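Local coordinates for protein 5-oxopent-3-ene-1,2,5-tricarboxylate decarboxylase (Exiguobacterium antarcticum B7, PDB 6IYM) that belongs to the fumarylacetoacetate hydrolase family and holds a magnesium ion between three carboxylates in its mainly beta core, at residues Arg70-Val75 and Gly234-Thr239; Phe97-Ser102 and Arg170-Asp175; Asp122-Leu127 and Thr239-Gly244; Phe148-Ile153 and Val183-Asp188; Asn154-Arg159 and Phe177-Pro182. All blocks are in the same frame, centred on the assembly; numbering follows the deposited sequence.

Contact 1 of 5, residues Arg70-Val75 and Gly234-Thr239; sequences RNVICV and GDVIAT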
# COMPACT_ATOMS: atom_id res chain seq x y z
N ARG A 70 2.43 -1.53 -5.61
CA ARG A 70 1.61 -1.19 -4.43
C ARG A 70 2.29 -1.72 -3.16
O ARG A 70 3.32 -2.40 -3.28
CB ARG A 70 0.17 -1.64 -4.71
CG ARG A 70 -0.12 -3.11 -4.50
CD ARG A 70 -1.47 -3.39 -5.14
NE ARG A 70 -2.00 -4.72 -4.86
CZ ARG A 70 -3.28 -5.03 -4.68
NH1 ARG A 70 -4.22 -4.09 -4.72
NH2 ARG A 70 -3.63 -6.28 -4.45
N ASN A 71 1.75 -1.40 -1.97
CA ASN A 71 2.45 -1.75 -0.72
C ASN A 71 2.68 -3.26 -0.71
O ASN A 71 1.82 -4.01 -1.21
CB ASN A 71 1.71 -1.37 0.55
CG ASN A 71 1.50 0.12 0.74
OD1 ASN A 71 1.66 0.89 -0.19
ND2 ASN A 71 1.10 0.50 1.93
N VAL A 72 3.83 -3.66 -0.17
CA VAL A 72 4.16 -5.08 0.13
C VAL A 72 3.14 -5.58 1.18
O VAL A 72 2.96 -4.93 2.23
CB VAL A 72 5.61 -5.20 0.63
CG1 VAL A 72 5.94 -6.62 1.03
CG2 VAL A 72 6.59 -4.69 -0.41
N ILE A 73 2.44 -6.67 0.87
CA ILE A 73 1.44 -7.27 1.79
C ILE A 73 2.18 -8.23 2.72
O ILE A 73 2.89 -9.08 2.17
CB ILE A 73 0.31 -7.98 1.03
CG1 ILE A 73 -0.39 -7.01 0.07
CG2 ILE A 73 -0.65 -8.63 2.01
CD1 ILE A 73 -1.30 -7.68 -0.97
N CYS A 74 1.99 -8.08 4.04
CA CYS A 74 2.76 -8.78 5.09
C CYS A 74 1.84 -9.57 6.03
O CYS A 74 0.83 -9.02 6.50
CB CYS A 74 3.55 -7.78 5.92
SG CYS A 74 4.83 -6.90 4.98
N VAL A 75 2.23 -10.81 6.30
CA VAL A 75 1.56 -11.72 7.26
C VAL A 75 2.17 -11.48 8.64
O VAL A 75 3.38 -11.26 8.71
CB VAL A 75 1.68 -13.18 6.80
CG1 VAL A 75 1.04 -14.14 7.81
CG2 VAL A 75 1.04 -13.35 5.42
N GLY A 234 2.80 -8.59 -9.97
CA GLY A 234 3.89 -7.84 -9.32
C GLY A 234 3.63 -7.56 -7.86
O GLY A 234 4.51 -6.92 -7.21
N ASP A 235 2.48 -7.98 -7.32
CA ASP A 235 2.28 -8.00 -5.84
C ASP A 235 3.40 -8.81 -5.17
O ASP A 235 3.82 -9.86 -5.73
CB ASP A 235 0.94 -8.60 -5.46
CG ASP A 235 -0.15 -7.59 -5.23
OD1 ASP A 235 0.18 -6.41 -5.00
OD2 ASP A 235 -1.33 -8.00 -5.28
N VAL A 236 3.86 -8.34 -4.01
CA VAL A 236 4.87 -9.01 -3.14
C VAL A 236 4.19 -9.36 -1.82
O VAL A 236 3.74 -8.46 -1.10
CB VAL A 236 6.11 -8.12 -2.89
CG1 VAL A 236 7.17 -8.83 -2.06
CG2 VAL A 236 6.73 -7.64 -4.19
N ILE A 237 4.12 -10.64 -1.49
CA ILE A 237 3.51 -11.07 -0.20
C ILE A 237 4.62 -11.62 0.68
O ILE A 237 5.23 -12.67 0.32
CB ILE A 237 2.36 -12.06 -0.46
CG1 ILE A 237 1.40 -11.51 -1.51
CG2 ILE A 237 1.64 -12.39 0.84
CD1 ILE A 237 0.30 -12.45 -1.91
N ALA A 238 4.85 -10.97 1.82
CA ALA A 238 5.85 -11.40 2.82
C ALA A 238 5.16 -12.39 3.77
O ALA A 238 4.20 -11.99 4.38
CB ALA A 238 6.39 -10.20 3.53
N THR A 239 5.65 -13.64 3.88
CA THR A 239 4.87 -14.79 4.42
C THR A 239 5.18 -15.04 5.89
O THR A 239 4.77 -16.12 6.38
CB THR A 239 5.05 -16.05 3.56
OG1 THR A 239 6.43 -16.37 3.53
CG2 THR A 239 4.56 -15.86 2.14

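Contact 2 of 5, residues Phe97-Ser102 and Arg170-Asp175; sequences FTKAPS and RGKSLD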
# COMPACT_ATOMS: atom_id res chain seq x y z
N PHE A 97 -0.90 -6.73 7.13
CA PHE A 97 -0.55 -5.28 7.12
C PHE A 97 0.39 -5.02 5.95
O PHE A 97 0.78 -5.99 5.24
CB PHE A 97 0.06 -4.88 8.46
CG PHE A 97 1.16 -5.81 8.89
CD1 PHE A 97 0.87 -6.94 9.63
CD2 PHE A 97 2.46 -5.57 8.49
CE1 PHE A 97 1.88 -7.81 10.00
CE2 PHE A 97 3.47 -6.45 8.85
CZ PHE A 97 3.18 -7.57 9.60
N THR A 98 0.78 -3.76 5.72
CA THR A 98 1.59 -3.42 4.53
C THR A 98 2.83 -2.62 4.90
O THR A 98 2.94 -2.09 6.04
CB THR A 98 0.72 -2.67 3.52
OG1 THR A 98 0.40 -1.37 4.03
CG2 THR A 98 -0.54 -3.43 3.19
N LYS A 99 3.73 -2.54 3.93
CA LYS A 99 4.95 -1.69 3.97
C LYS A 99 4.93 -0.79 2.73
O LYS A 99 4.80 -1.36 1.65
CB LYS A 99 6.20 -2.55 3.95
CG LYS A 99 6.42 -3.35 5.23
CD LYS A 99 7.48 -4.39 5.05
CE LYS A 99 8.88 -3.85 5.32
NZ LYS A 99 9.09 -3.60 6.77
N ALA A 100 5.00 0.53 2.91
CA ALA A 100 5.08 1.51 1.80
C ALA A 100 6.23 1.11 0.89
O ALA A 100 7.26 0.65 1.39
CB ALA A 100 5.27 2.91 2.31
N PRO A 101 6.05 1.19 -0.45
CA PRO A 101 7.12 0.93 -1.42
C PRO A 101 8.33 1.87 -1.27
O PRO A 101 9.40 1.47 -1.57
CB PRO A 101 6.46 1.24 -2.78
CG PRO A 101 4.99 1.08 -2.54
CD PRO A 101 4.78 1.53 -1.11
N SER A 102 8.12 3.07 -0.76
CA SER A 102 9.19 4.03 -0.41
C SER A 102 10.21 3.37 0.56
O SER A 102 11.30 3.91 0.67
CB SER A 102 8.59 5.28 0.17
OG SER A 102 7.85 4.98 1.36
N ARG A 170 3.23 2.22 10.06
CA ARG A 170 4.27 3.27 10.19
C ARG A 170 5.59 2.64 10.65
O ARG A 170 6.59 2.90 10.01
CB ARG A 170 3.85 4.40 11.15
CG ARG A 170 4.91 5.48 11.26
CD ARG A 170 4.42 6.86 11.67
NE ARG A 170 5.56 7.61 12.19
CZ ARG A 170 6.50 8.16 11.44
NH1 ARG A 170 6.47 8.08 10.12
NH2 ARG A 170 7.49 8.79 12.03
N GLY A 171 5.58 1.85 11.72
CA GLY A 171 6.80 1.25 12.30
C GLY A 171 7.47 0.27 11.35
O GLY A 171 8.62 -0.10 11.64
N LYS A 172 6.81 -0.12 10.24
CA LYS A 172 7.37 -1.06 9.22
C LYS A 172 7.71 -0.33 7.92
O LYS A 172 8.20 -0.99 7.00
CB LYS A 172 6.40 -2.22 9.01
CG LYS A 172 6.32 -3.14 10.22
CD LYS A 172 5.49 -4.37 10.09
CE LYS A 172 5.61 -5.28 11.30
NZ LYS A 172 6.65 -6.33 11.15
N SER A 173 7.47 0.98 7.84
CA SER A 173 7.39 1.71 6.56
C SER A 173 8.35 2.90 6.47
O SER A 173 8.37 3.55 5.39
CB SER A 173 5.96 2.08 6.29
OG SER A 173 5.18 0.91 6.16
N LEU A 174 9.21 3.12 7.47
CA LEU A 174 10.27 4.17 7.40
C LEU A 174 11.21 3.87 6.24
O LEU A 174 11.44 2.67 6.01
CB LEU A 174 11.05 4.19 8.72
CG LEU A 174 10.27 4.60 9.96
CD1 LEU A 174 11.21 5.01 11.08
CD2 LEU A 174 9.30 5.73 9.66
N ASP A 175 11.78 4.89 5.59
CA ASP A 175 12.72 4.68 4.47
C ASP A 175 13.82 3.69 4.93
O ASP A 175 14.38 3.88 6.01
CB ASP A 175 13.28 6.00 3.94
CG ASP A 175 12.24 6.98 3.38
OD1 ASP A 175 11.03 6.62 3.27
OD2 ASP A 175 12.61 8.12 3.08
O HOH W 1 9.33 4.69 3.38

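Contact 3 of 5, residues Asp122-Leu127 and Thr239-Gly244; sequences DYEGEL and TGTPAG. With MG (magnesium ion), chain C.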
# COMPACT_ATOMS: atom_id res chain seq x y z
N ASP A 122 14.44 -3.69 14.67
CA ASP A 122 14.50 -5.17 14.67
C ASP A 122 14.44 -5.68 13.24
O ASP A 122 13.99 -4.89 12.37
CB ASP A 122 13.36 -5.77 15.51
CG ASP A 122 13.64 -7.15 16.10
OD1 ASP A 122 14.72 -7.71 15.81
OD2 ASP A 122 12.73 -7.69 16.77
N TYR A 123 14.90 -6.93 13.04
CA TYR A 123 14.92 -7.67 11.76
C TYR A 123 13.76 -8.69 11.73
O TYR A 123 13.24 -9.13 12.79
CB TYR A 123 16.27 -8.39 11.57
CG TYR A 123 16.65 -9.25 12.74
CD1 TYR A 123 16.24 -10.57 12.84
CD2 TYR A 123 17.34 -8.72 13.82
CE1 TYR A 123 16.55 -11.34 13.95
CE2 TYR A 123 17.65 -9.47 14.94
CZ TYR A 123 17.24 -10.79 15.01
OH TYR A 123 17.51 -11.51 16.14
N GLU A 124 13.40 -9.12 10.53
CA GLU A 124 12.51 -10.30 10.29
C GLU A 124 12.81 -10.83 8.90
O GLU A 124 12.47 -10.16 7.92
CB GLU A 124 11.02 -9.94 10.35
CG GLU A 124 10.49 -9.56 11.73
CD GLU A 124 8.97 -9.46 11.88
OE1 GLU A 124 8.53 -9.20 13.00
OE2 GLU A 124 8.24 -9.56 10.86
N GLY A 125 13.45 -12.00 8.82
CA GLY A 125 13.77 -12.64 7.53
C GLY A 125 12.57 -13.38 7.01
O GLY A 125 11.90 -14.04 7.84
N GLU A 126 12.24 -13.23 5.73
CA GLU A 126 10.92 -13.73 5.21
C GLU A 126 10.98 -14.20 3.75
O GLU A 126 11.69 -13.57 2.92
CB GLU A 126 9.86 -12.64 5.38
CG GLU A 126 9.63 -12.19 6.81
CD GLU A 126 8.31 -11.47 7.13
OE1 GLU A 126 7.39 -11.49 6.27
OE2 GLU A 126 8.18 -10.93 8.27
N LEU A 127 10.25 -15.27 3.45
CA LEU A 127 9.99 -15.72 2.07
C LEU A 127 8.93 -14.81 1.46
O LEU A 127 7.88 -14.62 2.09
CB LEU A 127 9.49 -17.17 2.09
CG LEU A 127 9.02 -17.73 0.75
CD1 LEU A 127 10.15 -17.75 -0.25
CD2 LEU A 127 8.43 -19.12 0.94
N THR A 239 5.65 -13.64 3.88
CA THR A 239 4.87 -14.79 4.42
C THR A 239 5.18 -15.04 5.89
O THR A 239 4.77 -16.12 6.38
CB THR A 239 5.05 -16.05 3.56
OG1 THR A 239 6.43 -16.37 3.53
CG2 THR A 239 4.56 -15.86 2.14
N GLY A 240 5.78 -14.07 6.58
CA GLY A 240 6.10 -14.12 8.02
C GLY A 240 7.54 -14.59 8.24
O GLY A 240 8.22 -14.92 7.26
N THR A 241 7.95 -14.68 9.50
CA THR A 241 9.35 -14.82 9.93
C THR A 241 9.47 -15.94 10.94
O THR A 241 8.58 -16.12 11.77
CB THR A 241 9.83 -13.47 10.46
OG1 THR A 241 11.25 -13.53 10.35
CG2 THR A 241 9.35 -13.16 11.86
N PRO A 242 10.56 -16.74 10.96
CA PRO A 242 10.74 -17.74 12.01
C PRO A 242 11.05 -17.08 13.35
O PRO A 242 11.26 -15.86 13.39
CB PRO A 242 11.91 -18.61 11.54
CG PRO A 242 12.15 -18.20 10.08
CD PRO A 242 11.64 -16.78 9.95
N ALA A 243 11.08 -17.88 14.43
CA ALA A 243 11.52 -17.47 15.79
C ALA A 243 12.90 -16.82 15.68
O ALA A 243 13.61 -17.15 14.68
CB ALA A 243 11.57 -18.67 16.72
N GLY A 244 13.27 -15.97 16.65
CA GLY A 244 14.65 -15.47 16.82
C GLY A 244 14.78 -13.97 16.62
O GLY A 244 15.92 -13.44 16.64
MG MG C . 6.99 -9.73 9.29
O HOH W 2 8.55 -16.67 5.51

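Contact 4 of 5, residues Phe148-Ile153 and Val183-Asp188; sequences FGYSII and VIVTED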
# COMPACT_ATOMS: atom_id res chain seq x y z
N PHE A 148 4.41 -15.93 -9.99
CA PHE A 148 5.58 -15.85 -10.90
C PHE A 148 6.77 -16.54 -10.23
O PHE A 148 7.61 -17.15 -10.92
CB PHE A 148 5.92 -14.39 -11.21
CG PHE A 148 7.07 -14.24 -12.16
CD1 PHE A 148 6.89 -14.46 -13.52
CD2 PHE A 148 8.33 -13.89 -11.69
CE1 PHE A 148 7.95 -14.32 -14.40
CE2 PHE A 148 9.39 -13.76 -12.58
CZ PHE A 148 9.20 -13.97 -13.92
N GLY A 149 6.91 -16.39 -8.91
CA GLY A 149 8.10 -16.89 -8.20
C GLY A 149 8.22 -16.36 -6.78
O GLY A 149 7.20 -16.00 -6.20
N TYR A 150 9.45 -16.38 -6.25
CA TYR A 150 9.74 -16.15 -4.82
C TYR A 150 11.06 -15.39 -4.68
O TYR A 150 11.97 -15.54 -5.53
CB TYR A 150 9.80 -17.46 -4.05
CG TYR A 150 8.63 -18.40 -4.21
CD1 TYR A 150 8.60 -19.34 -5.22
CD2 TYR A 150 7.58 -18.37 -3.31
CE1 TYR A 150 7.54 -20.22 -5.35
CE2 TYR A 150 6.51 -19.24 -3.43
CZ TYR A 150 6.49 -20.17 -4.46
OH TYR A 150 5.42 -21.02 -4.55
N SER A 151 11.15 -14.59 -3.61
CA SER A 151 12.34 -13.78 -3.25
C SER A 151 12.40 -13.65 -1.74
O SER A 151 11.66 -14.36 -1.02
CB SER A 151 12.28 -12.43 -3.96
OG SER A 151 13.54 -11.78 -3.95
N ILE A 152 13.29 -12.78 -1.25
CA ILE A 152 13.48 -12.54 0.20
C ILE A 152 13.04 -11.12 0.48
O ILE A 152 13.30 -10.26 -0.34
CB ILE A 152 14.93 -12.80 0.62
CG1 ILE A 152 15.49 -14.06 -0.06
CG2 ILE A 152 15.04 -12.85 2.13
CD1 ILE A 152 16.94 -14.36 0.25
N ILE A 153 12.37 -10.93 1.60
CA ILE A 153 12.06 -9.64 2.24
C ILE A 153 12.66 -9.67 3.64
O ILE A 153 12.49 -10.69 4.31
CB ILE A 153 10.53 -9.41 2.27
CG1 ILE A 153 10.02 -9.13 0.87
CG2 ILE A 153 10.15 -8.32 3.24
CD1 ILE A 153 10.31 -7.75 0.43
N VAL A 183 17.25 -11.90 -6.01
CA VAL A 183 16.81 -12.51 -7.29
C VAL A 183 15.41 -13.05 -7.02
O VAL A 183 15.02 -13.18 -5.84
CB VAL A 183 17.78 -13.62 -7.75
CG1 VAL A 183 19.24 -13.21 -7.67
CG2 VAL A 183 17.61 -14.92 -6.98
N ILE A 184 14.68 -13.36 -8.08
CA ILE A 184 13.37 -14.05 -8.02
C ILE A 184 13.61 -15.45 -8.60
O ILE A 184 14.05 -15.55 -9.74
CB ILE A 184 12.33 -13.22 -8.80
CG1 ILE A 184 12.13 -11.84 -8.17
CG2 ILE A 184 11.01 -13.96 -8.94
CD1 ILE A 184 11.28 -10.91 -9.00
N VAL A 185 13.33 -16.51 -7.84
CA VAL A 185 13.38 -17.89 -8.42
C VAL A 185 11.97 -18.19 -8.92
O VAL A 185 11.03 -17.90 -8.18
CB VAL A 185 13.86 -18.94 -7.41
CG1 VAL A 185 15.25 -18.62 -6.90
CG2 VAL A 185 12.89 -19.09 -6.24
N THR A 186 11.86 -18.75 -10.12
CA THR A 186 10.58 -18.98 -10.85
C THR A 186 9.79 -20.06 -10.10
O THR A 186 10.41 -20.91 -9.41
CB THR A 186 10.83 -19.33 -12.32
OG1 THR A 186 11.71 -20.45 -12.37
CG2 THR A 186 11.45 -18.21 -13.11
N GLU A 187 8.47 -19.99 -10.20
CA GLU A 187 7.54 -20.88 -9.45
C GLU A 187 7.88 -22.33 -9.79
O GLU A 187 7.79 -23.19 -8.88
CB GLU A 187 6.09 -20.56 -9.80
CG GLU A 187 5.08 -21.37 -9.01
CD GLU A 187 4.81 -22.76 -9.59
OE1 GLU A 187 4.76 -22.87 -10.83
OE2 GLU A 187 4.68 -23.72 -8.79
N ASP A 188 8.24 -22.56 -11.05
CA ASP A 188 8.48 -23.90 -11.63
C ASP A 188 9.75 -24.51 -11.00
O ASP A 188 9.75 -25.72 -10.84
CB ASP A 188 8.55 -23.81 -13.16
CG ASP A 188 7.77 -24.92 -13.84
OD1 ASP A 188 6.65 -25.21 -13.37
OD2 ASP A 188 8.31 -25.53 -14.79
O HOH W 3 5.83 -23.12 -6.30

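Contact 5 of 5, residues Asn154-Arg159 and Phe177-Pro182; sequences NDVTAR and FCPFGP. With MG (magnesium ion), chain C.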
# COMPACT_ATOMS: atom_id res chain seq x y z
N ASN A 154 13.31 -8.59 4.05
CA ASN A 154 13.62 -8.30 5.47
C ASN A 154 12.58 -7.28 5.93
O ASN A 154 12.68 -6.09 5.51
CB ASN A 154 15.07 -7.85 5.67
CG ASN A 154 15.50 -7.83 7.12
OD1 ASN A 154 14.67 -7.90 8.04
ND2 ASN A 154 16.78 -7.61 7.34
N ASP A 155 11.62 -7.73 6.74
CA ASP A 155 10.52 -6.88 7.26
C ASP A 155 11.11 -6.12 8.43
O ASP A 155 10.79 -6.44 9.57
CB ASP A 155 9.28 -7.73 7.60
CG ASP A 155 8.11 -7.00 8.28
OD1 ASP A 155 8.11 -5.76 8.31
OD2 ASP A 155 7.19 -7.70 8.81
N VAL A 156 11.99 -5.16 8.15
CA VAL A 156 12.63 -4.34 9.22
C VAL A 156 11.51 -3.58 9.94
O VAL A 156 10.57 -3.11 9.26
CB VAL A 156 13.72 -3.40 8.67
CG1 VAL A 156 14.28 -2.49 9.76
CG2 VAL A 156 14.83 -4.13 7.95
N THR A 157 11.58 -3.48 11.27
CA THR A 157 10.48 -3.05 12.16
C THR A 157 11.03 -2.21 13.32
O THR A 157 12.03 -2.61 13.94
CB THR A 157 9.75 -4.27 12.73
OG1 THR A 157 9.26 -5.14 11.72
CG2 THR A 157 8.60 -3.86 13.64
N ALA A 158 10.35 -1.10 13.64
CA ALA A 158 10.54 -0.29 14.85
C ALA A 158 9.53 -0.79 15.88
O ALA A 158 8.36 -0.39 15.80
CB ALA A 158 10.35 1.18 14.54
N ARG A 159 9.95 -1.63 16.81
CA ARG A 159 9.05 -2.29 17.79
C ARG A 159 8.31 -1.24 18.65
O ARG A 159 7.15 -1.51 19.05
CB ARG A 159 9.85 -3.27 18.65
CG ARG A 159 10.52 -4.38 17.86
CD ARG A 159 9.50 -5.28 17.21
NE ARG A 159 10.12 -6.36 16.46
CZ ARG A 159 9.47 -7.21 15.65
NH1 ARG A 159 8.16 -7.11 15.49
NH2 ARG A 159 10.13 -8.17 15.02
N PHE A 177 13.35 0.35 5.41
CA PHE A 177 12.81 -0.77 6.23
C PHE A 177 12.36 -1.98 5.39
O PHE A 177 11.70 -2.87 5.97
CB PHE A 177 11.68 -0.28 7.12
CG PHE A 177 12.11 0.38 8.41
CD1 PHE A 177 13.34 1.00 8.52
CD2 PHE A 177 11.25 0.41 9.48
CE1 PHE A 177 13.72 1.61 9.71
CE2 PHE A 177 11.62 1.02 10.68
CZ PHE A 177 12.86 1.62 10.79
N CYS A 178 12.66 -2.05 4.08
CA CYS A 178 12.25 -3.23 3.28
C CYS A 178 13.31 -3.65 2.27
O CYS A 178 13.10 -3.57 1.06
CB CYS A 178 10.89 -2.99 2.62
SG CYS A 178 10.08 -4.53 2.14
N PRO A 179 14.46 -4.21 2.72
CA PRO A 179 15.34 -4.99 1.86
C PRO A 179 14.54 -6.02 1.08
O PRO A 179 13.70 -6.69 1.68
CB PRO A 179 16.26 -5.73 2.83
CG PRO A 179 16.36 -4.76 3.99
CD PRO A 179 14.98 -4.16 4.10
N PHE A 180 14.83 -6.12 -0.21
CA PHE A 180 14.10 -6.97 -1.16
C PHE A 180 15.09 -7.49 -2.19
O PHE A 180 15.71 -6.68 -2.86
CB PHE A 180 12.96 -6.15 -1.76
CG PHE A 180 12.19 -6.80 -2.89
CD1 PHE A 180 11.77 -8.11 -2.78
CD2 PHE A 180 11.73 -6.04 -3.96
CE1 PHE A 180 11.01 -8.68 -3.80
CE2 PHE A 180 10.94 -6.60 -4.96
CZ PHE A 180 10.62 -7.93 -4.90
N GLY A 181 15.23 -8.80 -2.32
CA GLY A 181 16.08 -9.41 -3.35
C GLY A 181 16.69 -10.70 -2.86
O GLY A 181 16.16 -11.27 -1.90
N PRO A 182 17.84 -11.15 -3.42
CA PRO A 182 18.53 -10.48 -4.52
C PRO A 182 18.00 -10.82 -5.92
O PRO A 182 18.35 -10.18 -6.87
CB PRO A 182 19.95 -11.02 -4.48
CG PRO A 182 19.81 -12.40 -3.84
CD PRO A 182 18.59 -12.33 -2.95
MG MG C . 6.99 -9.73 9.29

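Contact 1 of 5, residues Arg70-Val75 and Gly234-Thr239
Strands 72-75 and 236-238 lie side by side as a parallel pair in the large mixed sheet of the fumarylacetoacetate hydrolase fold, and a salt bridge between Arg70 and Asp235 joins the chain just ahead of them. The strand axes are 4.6 Å apart and diverge by 21°. Three backbone bonds pass between them: Ile73 N donates to Val236 O, Ile73 O accepts from Ala238 N at 2.7 Å, and Val75 N donates to Ala238 O. In the salt bridge Arg70 presents its guanidinium side-on. Arg70 NE meets Asp235 OD1 at 2.8 Å, within the guanidinium plane, while Arg70 NH2 reaches Asp235 OD2 at 3.0 Å from a slightly tilted position. Both oxygens use their syn lone pairs, and the two flat groups are only 20° from coplanar. The extended run from CG to NE of Arg70 carries the group across to the carboxylate, whose OD2 also accepts from the backbone of Glu232. Cys74 SG lies against Ala238 CB (3.9 Å) on one face of the sheet; Ile73 and Ile237 point to the other. Val72 CG1, anti to its backbone N (chi1 177°), touches Val236 CG1 at 4.0 Å. Arg70 NH1 bonds to Ser102 of the second subunit, so the same guanidinium also takes part in the dimer interface. Strand 96-99 continues the sheet beyond 72-75 and strand 121-131 beyond 236-238, both antiparallel, while helix 218-225 packs on Ile237 through Ile221.

Contact 2 of 5, residues Phe97-Ser102 and Arg170-Asp175
Two lysines approach each other here, and the ammonium of one is bonded to the backbone of the other: Lys99 NZ donates to Lys172 O at 2.8 Å, in the carbonyl plane and on a lone pair. The side chain of Lys99 folds at its last two torsions (chi3 87°, chi4 72°), which bends the ammonium round to that oxygen. Lys99 NZ lies 5.7 Å from Lys172 NZ, and both reach the same carboxylate, Lys99 pairing with Asp155 OD1 and Lys172 bonding to Asp155 OD2. The aliphatic chain of Lys172 crosses the side chain of Phe97 at about a right angle. The next residue, Ser173, points its hydroxyl at the strand end. Its OG accepts a fairly long bond of 3.3 Å from Ala100 N, at 160° on the hydrogen, and also bonds to Phe169 O, while its CB packs on Ala100 CB at 4.1 Å. Farther along, one water joins three groups: it accepts from Ser102 OG at 2.5 Å and donates to Ser173 O at 2.5 Å and Asp175 OD1 at 2.6 Å. Asp175 OD2 bonds to Thr230 and pairs with Arg136, both of the second subunit. Residues 97-102 and 172-175 run in nearly the same direction. Together they bring two lysines to the carboxylate of Asp155, a ligand of the magnesium ion, consistent with a second shell of the metal site in this fumarylacetoacetate hydrolase fold.

Contact 3 of 5, residues Asp122-Leu127 and Thr239-Gly244
The carbonyl oxygen of Leu127 is gripped twice by Thr239, by its backbone N at 3.0 Å and by its hydroxyl OG1 at 2.7 Å, the latter tilted 30° from the carbonyl plane. Thr239 OG1 stands between its own N and carbonyl carbon (chi1 59°), which lets one residue hold one oxygen with both donors. The pairing joins strand 121-131 to the loop after strand 236-238 at the magnesium site of the fumarylacetoacetate hydrolase fold. Glu124 OE2 and Glu126 OE2 each bind the ion at 2.0 Å, and Asp155 completes the carboxylate set. Gly240 N approaches the other oxygen of Glu126, OE1, from above the carboxylate plane at 3.1 Å. Gly240 of the loop thus probably helps to position Glu126 from the second shell; Arg159 pairs with Glu124 OE1. Thr241 CG2 lies against the carboxylate carbon of Glu124, while its OG1, anti to the backbone N, donates to Gly125 O at 2.6 Å. A water bridges Leu127 N, Thr239 OG1 and Gly240 O. At the far end of the contact, Tyr123 OH donates to Gly244 O at 2.6 Å, the acceptor lying at the edge of the ring, near its plane.

Contact 4 of 5, residues Phe148-Ile153 and Val183-Asp188
Strands 148-153 and 183-186 run antiparallel, their axes 4.5 Å apart at the closest point and 143° apart in direction. Tyr150 and Val185 form a hydrogen-bonded pair, each N donating to the other's O at 2.9 Å, and Gly149 faces Thr186 as a non-hydrogen-bonded pair. At Gly149 the CA lies only 3.1 Å from Val185 O, a close approach that the lack of a side chain permits. Glu187 N extends the ladder to Phe148 O at 3.1 Å, reaching it from above the carbonyl plane. Phe148 and Gly149 both face Ile130 of strand 121-131, a classic beta bulge in the large mixed sheet of this fumarylacetoacetate hydrolase fold. Phe148 CG is anti to the backbone N (chi1 -178°), and the CG2 methyl of Ile184 meets the ring edge at Phe148 CD2 (3.8 Å). Helix 36-41 covers both residues through Ile40. Next along the strand, Tyr150 CB touches Val185 CG2 at 4.1 Å, and a water in the plane of the Tyr150 ring links its OH to Glu187 OE2. Ser151 OG, anti to its own N, donates to Val183 O at 2.8 Å from above the carbonyl plane.

Contact 5 of 5, residues Asn154-Arg159 and Phe177-Pro182
The ring of Phe177 carries Val156 on one face: CG1 sits 3.9 Å from the ring centroid and 17° off the normal, a CH-pi contact. That methyl is anti to the backbone N of Val156 (chi1 176°), and the two side chains cross at about a right angle. Ala158 CB touches Phe177 CE2 at 4.1 Å farther round the ring. The other methyl of Val156, CG2, packs on Pro179 CD, and Pro179 CG also lies against Asn154 CB at 3.7 Å. The guanidinium of Arg159 has Thr157 CB over the centre of one face. Two backbone bonds link the segments: Asn154 N donates to Pro179 O at 3.1 Å, whereas Val156 N to Phe177 O is weak, at 3.2 Å and 125°. Between them Asp155 is the centre of an inverse gamma turn, with its side chain directed away from Phe177 and Pro179. Its OD2 binds the magnesium ion at 2.1 Å and also bonds to Lys172, while OD1 pairs with Lys99. Thr157 OG1 donates to Asp155 O at 2.9 Å and accepts from Lys172. An apolar side facing 177-179 and a metal-binding side thus share one short turn, which, with Glu124 and Glu126, builds the three-carboxylate magnesium site of this fumarylacetoacetate hydrolase fold.

All five contacts fall within the family region and reach the same large mixed sheet. Contact 1 closes the longest loop along the chain, with contacts 2, 4 and 5 nested inside it; contact 3 crosses it and shares Thr239. Contacts 2, 3 and 5 gather round the magnesium ion, the centre of contact 5 lying about 9 Å from those of contacts 2 and 3. Contact 4 uses the same two strands as contact 5, 147-158 and 178-186, but its centre is about 17 Å away. Contacts 1 and 2 also touch the second subunit, so the neighbouring strands 72-75 and 96-99 reach both the surroundings of the metal site and the dimer interface, consistent with a structural connection.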